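Local coordinates for Lmo0305 protein (Listeria monocytogenes, PDB 3PJ0), which is of unknown function but belongs to the beta-eliminating lyase family, with the fold of pyridoxal-phosphate-dependent aminotransferases, and carries covalently bound pyridoxal phosphate, at residues 74-86 / 223-237. Sequence-based numbering, arbitrary orientation. Where two conformers were deposited one is given.
Sequences MAQQIALRIWADR and DFVQEAKIWKRRYGG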
# COMPACT_ATOMS: atom_id res chain seq x y z
N MSE A 74 -6.91 2.18 -5.07
CA MSE A 74 -7.63 2.26 -3.81
C MSE A 74 -8.41 3.58 -3.67
O MSE A 74 -9.61 3.62 -3.34
CB MSE A 74 -6.61 2.21 -2.65
CG MSE A 74 -7.24 2.10 -1.32
SE MSE A 74 -5.92 1.87 0.05
CE MSE A 74 -5.20 0.13 -0.50
N ALA A 75 -7.71 4.68 -3.92
CA ALA A 75 -8.28 6.02 -3.64
C ALA A 75 -9.54 6.36 -4.43
O ALA A 75 -10.48 6.92 -3.85
CB ALA A 75 -7.22 7.08 -3.85
N GLN A 76 -9.58 5.98 -5.71
CA GLN A 76 -10.71 6.34 -6.59
C GLN A 76 -11.95 5.48 -6.38
O GLN A 76 -13.05 6.01 -6.41
CB GLN A 76 -10.27 6.39 -8.04
CG GLN A 76 -9.27 7.48 -8.29
CD GLN A 76 -9.26 7.90 -9.74
OE1 GLN A 76 -9.63 9.03 -10.08
NE2 GLN A 76 -8.88 6.98 -10.63
N GLN A 77 -11.77 4.17 -6.16
CA GLN A 77 -12.92 3.31 -5.80
C GLN A 77 -13.60 3.88 -4.53
O GLN A 77 -14.84 3.91 -4.41
CB GLN A 77 -12.44 1.92 -5.48
CG GLN A 77 -11.98 1.11 -6.65
CD GLN A 77 -11.53 -0.24 -6.16
OE1 GLN A 77 -12.11 -0.77 -5.20
NE2 GLN A 77 -10.50 -0.82 -6.81
N ILE A 78 -12.77 4.29 -3.57
CA ILE A 78 -13.25 4.90 -2.32
C ILE A 78 -13.98 6.23 -2.57
O ILE A 78 -15.07 6.45 -2.01
CB ILE A 78 -12.08 5.09 -1.31
CG1 ILE A 78 -11.63 3.73 -0.82
CG2 ILE A 78 -12.48 6.01 -0.10
CD1 ILE A 78 -10.28 3.76 -0.01
N ALA A 79 -13.44 7.08 -3.45
CA ALA A 79 -14.08 8.37 -3.73
C ALA A 79 -15.50 8.13 -4.26
O ALA A 79 -16.45 8.75 -3.79
CB ALA A 79 -13.22 9.21 -4.76
N LEU A 80 -15.63 7.23 -5.24
CA LEU A 80 -16.93 6.95 -5.88
C LEU A 80 -17.93 6.33 -4.88
O LEU A 80 -19.13 6.68 -4.92
CB LEU A 80 -16.75 6.07 -7.14
CG LEU A 80 -15.85 6.68 -8.25
CD1 LEU A 80 -15.74 5.80 -9.46
CD2 LEU A 80 -16.33 8.12 -8.63
N ARG A 81 -17.45 5.46 -3.99
CA ARG A 81 -18.33 4.93 -2.92
C ARG A 81 -18.86 6.01 -1.97
O ARG A 81 -20.04 6.02 -1.61
CB ARG A 81 -17.63 3.81 -2.12
CG ARG A 81 -18.48 3.24 -0.94
CD ARG A 81 -19.81 2.67 -1.37
NE ARG A 81 -20.56 2.28 -0.18
CZ ARG A 81 -20.47 1.09 0.42
NH1 ARG A 81 -19.72 0.12 -0.08
NH2 ARG A 81 -21.16 0.88 1.54
N ILE A 82 -18.00 6.94 -1.56
CA ILE A 82 -18.43 8.01 -0.70
C ILE A 82 -19.54 8.82 -1.39
O ILE A 82 -20.59 9.07 -0.77
CB ILE A 82 -17.26 8.91 -0.31
CG1 ILE A 82 -16.26 8.13 0.53
CG2 ILE A 82 -17.73 10.19 0.47
CD1 ILE A 82 -14.89 8.82 0.74
N TRP A 83 -19.35 9.20 -2.66
CA TRP A 83 -20.39 9.96 -3.36
C TRP A 83 -21.65 9.11 -3.58
O TRP A 83 -22.73 9.63 -3.50
CB TRP A 83 -19.88 10.58 -4.66
CG TRP A 83 -18.79 11.59 -4.49
CD1 TRP A 83 -17.59 11.59 -5.11
CD2 TRP A 83 -18.77 12.70 -3.59
NE1 TRP A 83 -16.83 12.63 -4.69
CE2 TRP A 83 -17.52 13.33 -3.74
CE3 TRP A 83 -19.69 13.23 -2.66
CZ2 TRP A 83 -17.16 14.47 -3.02
CZ3 TRP A 83 -19.32 14.36 -1.92
CH2 TRP A 83 -18.08 14.97 -2.12
N ALA A 84 -21.51 7.80 -3.82
CA ALA A 84 -22.68 6.92 -3.98
C ALA A 84 -23.52 6.90 -2.69
O ALA A 84 -24.77 6.96 -2.73
CB ALA A 84 -22.25 5.50 -4.38
N ASP A 85 -22.83 6.83 -1.55
CA ASP A 85 -23.50 6.88 -0.25
C ASP A 85 -24.20 8.21 0.01
O ASP A 85 -25.30 8.21 0.52
CB ASP A 85 -22.52 6.59 0.88
CG ASP A 85 -22.15 5.12 0.99
OD1 ASP A 85 -22.78 4.24 0.35
OD2 ASP A 85 -21.21 4.84 1.76
N ARG A 86 -23.57 9.33 -0.32
CA ARG A 86 -24.18 10.66 -0.16
C ARG A 86 -25.45 10.84 -1.00
O ARG A 86 -26.43 11.46 -0.55
CB ARG A 86 -23.21 11.79 -0.58
CG ARG A 86 -21.96 11.95 0.22
CD ARG A 86 -22.19 12.34 1.68
NE ARG A 86 -20.87 12.51 2.30
CZ ARG A 86 -20.15 13.63 2.24
NH1 ARG A 86 -20.62 14.72 1.64
NH2 ARG A 86 -18.94 13.65 2.79
N ASP A 223 -15.02 16.80 5.34
CA ASP A 223 -15.96 15.67 5.63
C ASP A 223 -15.73 14.48 4.69
O ASP A 223 -15.74 13.32 5.14
CB ASP A 223 -17.41 16.08 5.53
CG ASP A 223 -17.82 17.05 6.62
OD1 ASP A 223 -17.07 17.27 7.60
OD2 ASP A 223 -18.94 17.57 6.51
N PHE A 224 -15.54 14.80 3.41
CA PHE A 224 -15.20 13.79 2.39
C PHE A 224 -13.91 13.03 2.73
O PHE A 224 -13.89 11.80 2.70
CB PHE A 224 -15.12 14.44 0.99
CG PHE A 224 -14.59 13.53 -0.10
CD1 PHE A 224 -15.44 12.70 -0.80
CD2 PHE A 224 -13.24 13.56 -0.46
CE1 PHE A 224 -14.96 11.87 -1.83
CE2 PHE A 224 -12.74 12.72 -1.48
CZ PHE A 224 -13.60 11.87 -2.15
N VAL A 225 -12.84 13.77 3.04
CA VAL A 225 -11.52 13.19 3.36
C VAL A 225 -11.58 12.33 4.63
O VAL A 225 -10.95 11.24 4.70
CB VAL A 225 -10.41 14.27 3.42
CG1 VAL A 225 -9.07 13.72 3.94
CG2 VAL A 225 -10.22 14.90 2.05
N GLN A 226 -12.38 12.76 5.59
CA GLN A 226 -12.51 11.99 6.82
C GLN A 226 -13.16 10.64 6.56
O GLN A 226 -12.72 9.62 7.10
CB GLN A 226 -13.22 12.80 7.89
CG GLN A 226 -12.43 14.03 8.36
CD GLN A 226 -10.95 13.77 8.66
OE1 GLN A 226 -10.57 12.75 9.27
NE2 GLN A 226 -10.11 14.72 8.27
N GLU A 227 -14.17 10.61 5.68
CA GLU A 227 -14.78 9.34 5.31
C GLU A 227 -13.78 8.49 4.54
O GLU A 227 -13.75 7.28 4.73
CB GLU A 227 -16.04 9.52 4.43
CG GLU A 227 -17.24 10.09 5.15
CD GLU A 227 -18.48 10.10 4.26
OE1 GLU A 227 -18.85 9.03 3.72
OE2 GLU A 227 -19.06 11.18 4.11
N ALA A 228 -12.98 9.11 3.69
CA ALA A 228 -11.99 8.36 2.90
C ALA A 228 -10.96 7.67 3.80
O ALA A 228 -10.48 6.60 3.47
CB ALA A 228 -11.30 9.24 1.85
N LYS A 229 -10.63 8.27 4.94
CA LYS A 229 -9.66 7.69 5.85
C LYS A 229 -10.21 6.43 6.53
O LYS A 229 -9.46 5.49 6.78
CB LYS A 229 -9.18 8.72 6.88
CG LYS A 229 -8.33 9.81 6.26
CD LYS A 229 -7.67 10.68 7.31
CE LYS A 229 -6.90 11.82 6.70
NZ LYS A 229 -6.11 12.56 7.76
N ILE A 230 -11.51 6.41 6.79
CA ILE A 230 -12.14 5.22 7.34
C ILE A 230 -12.05 4.08 6.31
O ILE A 230 -11.65 2.97 6.64
CB ILE A 230 -13.60 5.46 7.72
CG1 ILE A 230 -13.68 6.52 8.82
CG2 ILE A 230 -14.24 4.14 8.18
CD1 ILE A 230 -15.08 6.83 9.30
N TRP A 231 -12.37 4.38 5.06
CA TRP A 231 -12.30 3.40 3.98
C TRP A 231 -10.86 2.95 3.75
O TRP A 231 -10.61 1.79 3.44
CB TRP A 231 -12.90 3.93 2.66
CG TRP A 231 -14.40 3.91 2.61
CD1 TRP A 231 -15.24 4.98 2.67
CD2 TRP A 231 -15.23 2.75 2.47
NE1 TRP A 231 -16.56 4.54 2.60
CE2 TRP A 231 -16.56 3.18 2.45
CE3 TRP A 231 -14.96 1.38 2.32
CZ2 TRP A 231 -17.65 2.28 2.33
CZ3 TRP A 231 -16.04 0.50 2.21
CH2 TRP A 231 -17.35 0.96 2.22
N LYS A 232 -9.90 3.87 3.89
CA LYS A 232 -8.47 3.52 3.74
C LYS A 232 -8.08 2.36 4.71
O LYS A 232 -7.36 1.43 4.31
CB LYS A 232 -7.54 4.73 3.96
CG LYS A 232 -6.06 4.43 3.59
CD LYS A 232 -5.14 5.67 3.50
CE LYS A 232 -4.77 6.22 4.86
NZ LYS A 232 -3.77 7.33 4.77
N ARG A 233 -8.51 2.45 5.96
CA ARG A 233 -8.23 1.39 6.93
C ARG A 233 -8.91 0.08 6.52
O ARG A 233 -8.31 -0.98 6.58
CB ARG A 233 -8.59 1.79 8.34
CG ARG A 233 -8.51 0.63 9.33
CD ARG A 233 -7.82 1.01 10.58
NE ARG A 233 -6.38 1.13 10.36
CZ ARG A 233 -5.50 0.12 10.45
NH1 ARG A 233 -5.87 -1.11 10.79
NH2 ARG A 233 -4.22 0.35 10.21
N ARG A 234 -10.15 0.17 6.05
CA ARG A 234 -10.89 -1.01 5.59
C ARG A 234 -10.16 -1.73 4.43
O ARG A 234 -10.10 -2.97 4.37
CB ARG A 234 -12.30 -0.60 5.12
CG ARG A 234 -13.22 -0.17 6.27
CD ARG A 234 -14.56 0.27 5.74
NE ARG A 234 -15.47 0.64 6.81
CZ ARG A 234 -16.65 1.24 6.65
NH1 ARG A 234 -17.11 1.58 5.44
NH2 ARG A 234 -17.39 1.52 7.74
N TYR A 235 -9.61 -0.92 3.52
CA TYR A 235 -8.91 -1.48 2.35
C TYR A 235 -7.49 -1.99 2.66
O TYR A 235 -6.80 -2.55 1.79
CB TYR A 235 -8.80 -0.40 1.25
CG TYR A 235 -9.92 -0.41 0.21
CD1 TYR A 235 -11.18 0.14 0.48
CD2 TYR A 235 -9.68 -0.90 -1.07
CE1 TYR A 235 -12.18 0.15 -0.48
CE2 TYR A 235 -10.70 -0.89 -2.07
CZ TYR A 235 -11.92 -0.36 -1.77
OH TYR A 235 -12.91 -0.33 -2.73
N GLY A 236 -7.01 -1.81 3.88
CA GLY A 236 -5.63 -2.20 4.16
C GLY A 236 -4.59 -1.27 3.59
O GLY A 236 -3.45 -1.70 3.31
N GLY A 237 -4.98 -0.00 3.40
CA GLY A 237 -4.07 1.06 2.95
C GLY A 237 -3.50 1.96 4.07
O GLY A 237 -2.61 2.78 3.82
O HOH W 1 -20.94 9.29 2.16
O HOH W 2 -18.78 6.13 2.51
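Ile-82, on helix 74-86, is a textbook knob in a hole: it sits among Phe-224, Glu-227, Ala-228 and Trp-231 of helix 223-234; the axes approach to 9.8 Å, their directions 124° apart. One turn earlier, Ile-78 lays CG2 3.5 Å from CB of Trp-231 and reaches the Tyr-235 ring with CD1, an off-centre CH-pi contact. The selenium of Met-74 rests 3.5 Å from CA of Gly-237, whose N closes the Schellman motif centred on Gly-236. Phe-224 is a knob in turn; with CG anti to its backbone N (chi1 172°), its ring slips beneath the rim of Trp-83, nearly parallel (15°) but barely overlapping. Arg-81 crosses Trp-231, its CG over the rim of one indole face, 3.5 Å from CZ2.

Polar groups close both ends. Arg-86 grips OE2 of Glu-227 side-on, through NE at 2.9 Å and NH2 at 2.8 Å, and water 2 joins OE1 of Glu-227 to Asp-85 and to NE1 of Trp-231. Arg-81 bridges to Asp-85 through NE and bonds Gln-112 through NH1. At the other end Tyr-235 OH donates to OE1 of Gln-77 (2.6 Å). The chemistry thus implies an apolar seam pinned by charge at one end and, near the second subunit, by a buried hydroxyl-amide bond.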